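Local coordinates for secreted protein (Streptomyces lividans, PDB 4UNM) that probably acts as a radical copper oxidase related to galactose oxidase and is required for glycan deposition at hyphal tips and for normal morphogenesis, at residues E374-I379 against A397-D402. Sequence-based numbering, arbitrary orientation.
Sequences EKYMVI and ADLKAD
The ring of Tyr376 has the carbonyl O of Ala397 at its edge, near the ring plane, while Leu399 reaches it obliquely, Leu399 CD1 lying 3.6 Å from Tyr376 CE1. The two side chains run at about a right angle, and CG and CD1 of the leucine, an apolar branch suited to an aromatic neighbour, lie against CD1 and CE1 of the ring. With CG anti to its own carbonyl carbon (chi1 -65°), the tyrosine directs its ring back toward Glu374, where Tyr376 OH donates to Glu374 OE1 at 3.1 Å, nearly in line with the C-O bond. The other carboxylate oxygen, OE2, accepts from the backbone N of Gln316, so both oxygens of this buried acid are engaged. Phe313 meets the same ring edge-to-face and Phe321 packs at an inclined angle; tyrosine suits the place by combining an apolar ring with a polar tip. Strands 375-379 and 394-398 are the two inner strands of a four-stranded antiparallel sheet, one blade of the Kelch-type beta-propeller found in galactose oxidase relatives. Tyr376 and Ala397 form a hydrogen-bonded pair, Tyr376 N to Ala397 O at 2.9 Å with the reciprocal bond from Ala397 N, and alanine puts only a small methyl on the tyrosine's face. Just past the strand end, Leu399 N adds a nearly straight bond of 3.0 Å to Glu374 O. On the opposite face from Tyr376, the side chains of the non-hydrogen-bonded pair Lys375 and Asp398 cross at a slant; Lys375 NZ stays 5.0 Å from Asp398 OD2, so any attraction is long-range. Asp398, whose short carboxylate can reach the turn N-H, instead uses OD1 to accept from Lys400 N at 2.8 Å, an Asx turn that accompanies the type I turn from Asp398 to Ala401. The long chain of Lys400 carries its NZ to the carbonyl O of Gln372.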
# COMPACT_ATOMS: atom_id res chain seq x y z
N GLU A 374 -0.40 -19.47 -6.43
CA GLU A 374 -0.55 -18.28 -7.26
C GLU A 374 -1.99 -17.80 -7.40
O GLU A 374 -2.42 -17.41 -8.48
CB GLU A 374 0.07 -18.52 -8.63
CG GLU A 374 1.57 -18.66 -8.58
CD GLU A 374 2.29 -17.37 -9.02
OE1 GLU A 374 2.17 -16.24 -8.38
OE2 GLU A 374 2.98 -17.53 -10.04
N LYS A 375 -2.73 -17.78 -6.29
CA LYS A 375 -4.04 -17.20 -6.25
C LYS A 375 -4.02 -15.87 -5.53
O LYS A 375 -3.53 -15.78 -4.40
CB LYS A 375 -5.02 -18.11 -5.55
CG LYS A 375 -5.40 -19.38 -6.29
CD LYS A 375 -6.69 -19.88 -5.65
CE LYS A 375 -6.91 -21.35 -5.85
NZ LYS A 375 -8.11 -21.74 -5.05
N TYR A 376 -4.55 -14.85 -6.19
CA TYR A 376 -4.63 -13.46 -5.68
C TYR A 376 -6.04 -13.07 -5.41
O TYR A 376 -6.95 -13.32 -6.21
CB TYR A 376 -4.02 -12.53 -6.72
CG TYR A 376 -2.56 -12.76 -6.92
CD1 TYR A 376 -2.08 -13.76 -7.75
CD2 TYR A 376 -1.63 -11.99 -6.22
CE1 TYR A 376 -0.72 -13.95 -7.92
CE2 TYR A 376 -0.27 -12.19 -6.38
CZ TYR A 376 0.18 -13.19 -7.20
OH TYR A 376 1.54 -13.38 -7.37
N MET A 377 -6.26 -12.41 -4.28
CA MET A 377 -7.55 -11.91 -3.95
C MET A 377 -7.53 -10.39 -3.83
O MET A 377 -6.68 -9.83 -3.14
CB MET A 377 -7.99 -12.50 -2.61
CG MET A 377 -9.33 -11.95 -2.14
SD MET A 377 -10.03 -12.81 -0.70
CE MET A 377 -8.90 -12.35 0.57
N VAL A 378 -8.47 -9.74 -4.52
CA VAL A 378 -8.70 -8.29 -4.44
C VAL A 378 -9.93 -8.01 -3.62
O VAL A 378 -10.99 -8.61 -3.83
CB VAL A 378 -8.79 -7.67 -5.84
CG1 VAL A 378 -9.13 -6.18 -5.79
CG2 VAL A 378 -7.51 -7.90 -6.62
N ILE A 379 -9.79 -7.16 -2.62
CA ILE A 379 -10.82 -6.96 -1.61
C ILE A 379 -11.29 -5.50 -1.55
O ILE A 379 -10.49 -4.58 -1.33
CB ILE A 379 -10.32 -7.32 -0.20
CG1 ILE A 379 -9.71 -8.70 -0.14
CG2 ILE A 379 -11.44 -7.18 0.83
CD1 ILE A 379 -8.73 -8.83 1.01
N ALA A 397 -8.21 -14.31 -8.52
CA ALA A 397 -7.58 -14.86 -9.72
C ALA A 397 -6.59 -15.95 -9.43
O ALA A 397 -5.60 -15.77 -8.69
CB ALA A 397 -6.90 -13.78 -10.53
N ASP A 398 -6.82 -17.09 -10.09
CA ASP A 398 -5.87 -18.19 -10.07
C ASP A 398 -4.97 -18.16 -11.29
O ASP A 398 -5.41 -18.47 -12.40
CB ASP A 398 -6.66 -19.52 -9.99
CG ASP A 398 -5.75 -20.76 -9.98
OD1 ASP A 398 -4.52 -20.70 -10.29
OD2 ASP A 398 -6.33 -21.82 -9.67
N LEU A 399 -3.70 -17.81 -11.11
CA LEU A 399 -2.84 -17.56 -12.24
C LEU A 399 -2.25 -18.85 -12.79
O LEU A 399 -1.51 -18.80 -13.77
CB LEU A 399 -1.72 -16.61 -11.89
CG LEU A 399 -2.14 -15.24 -11.37
CD1 LEU A 399 -0.95 -14.29 -11.51
CD2 LEU A 399 -3.39 -14.72 -12.08
N LYS A 400 -2.51 -19.98 -12.15
CA LYS A 400 -2.06 -21.28 -12.70
C LYS A 400 -3.12 -21.91 -13.61
O LYS A 400 -2.84 -22.92 -14.26
CB LYS A 400 -1.68 -22.24 -11.58
CG LYS A 400 -0.26 -22.04 -11.10
CD LYS A 400 0.06 -22.98 -9.95
CE LYS A 400 1.56 -23.03 -9.71
NZ LYS A 400 1.84 -24.03 -8.65
N ALA A 401 -4.32 -21.33 -13.63
CA ALA A 401 -5.38 -21.81 -14.53
C ALA A 401 -5.00 -21.69 -16.00
O ALA A 401 -4.20 -20.83 -16.39
CB ALA A 401 -6.67 -21.06 -14.25
N ASP A 402 -5.55 -22.60 -16.81
CA ASP A 402 -5.43 -22.53 -18.27
C ASP A 402 -5.74 -21.15 -18.85
O ASP A 402 -4.90 -20.56 -19.55
CB ASP A 402 -6.33 -23.59 -18.93
CG ASP A 402 -5.60 -24.88 -19.24
OD1 ASP A 402 -4.44 -25.04 -18.80
OD2 ASP A 402 -6.18 -25.75 -19.94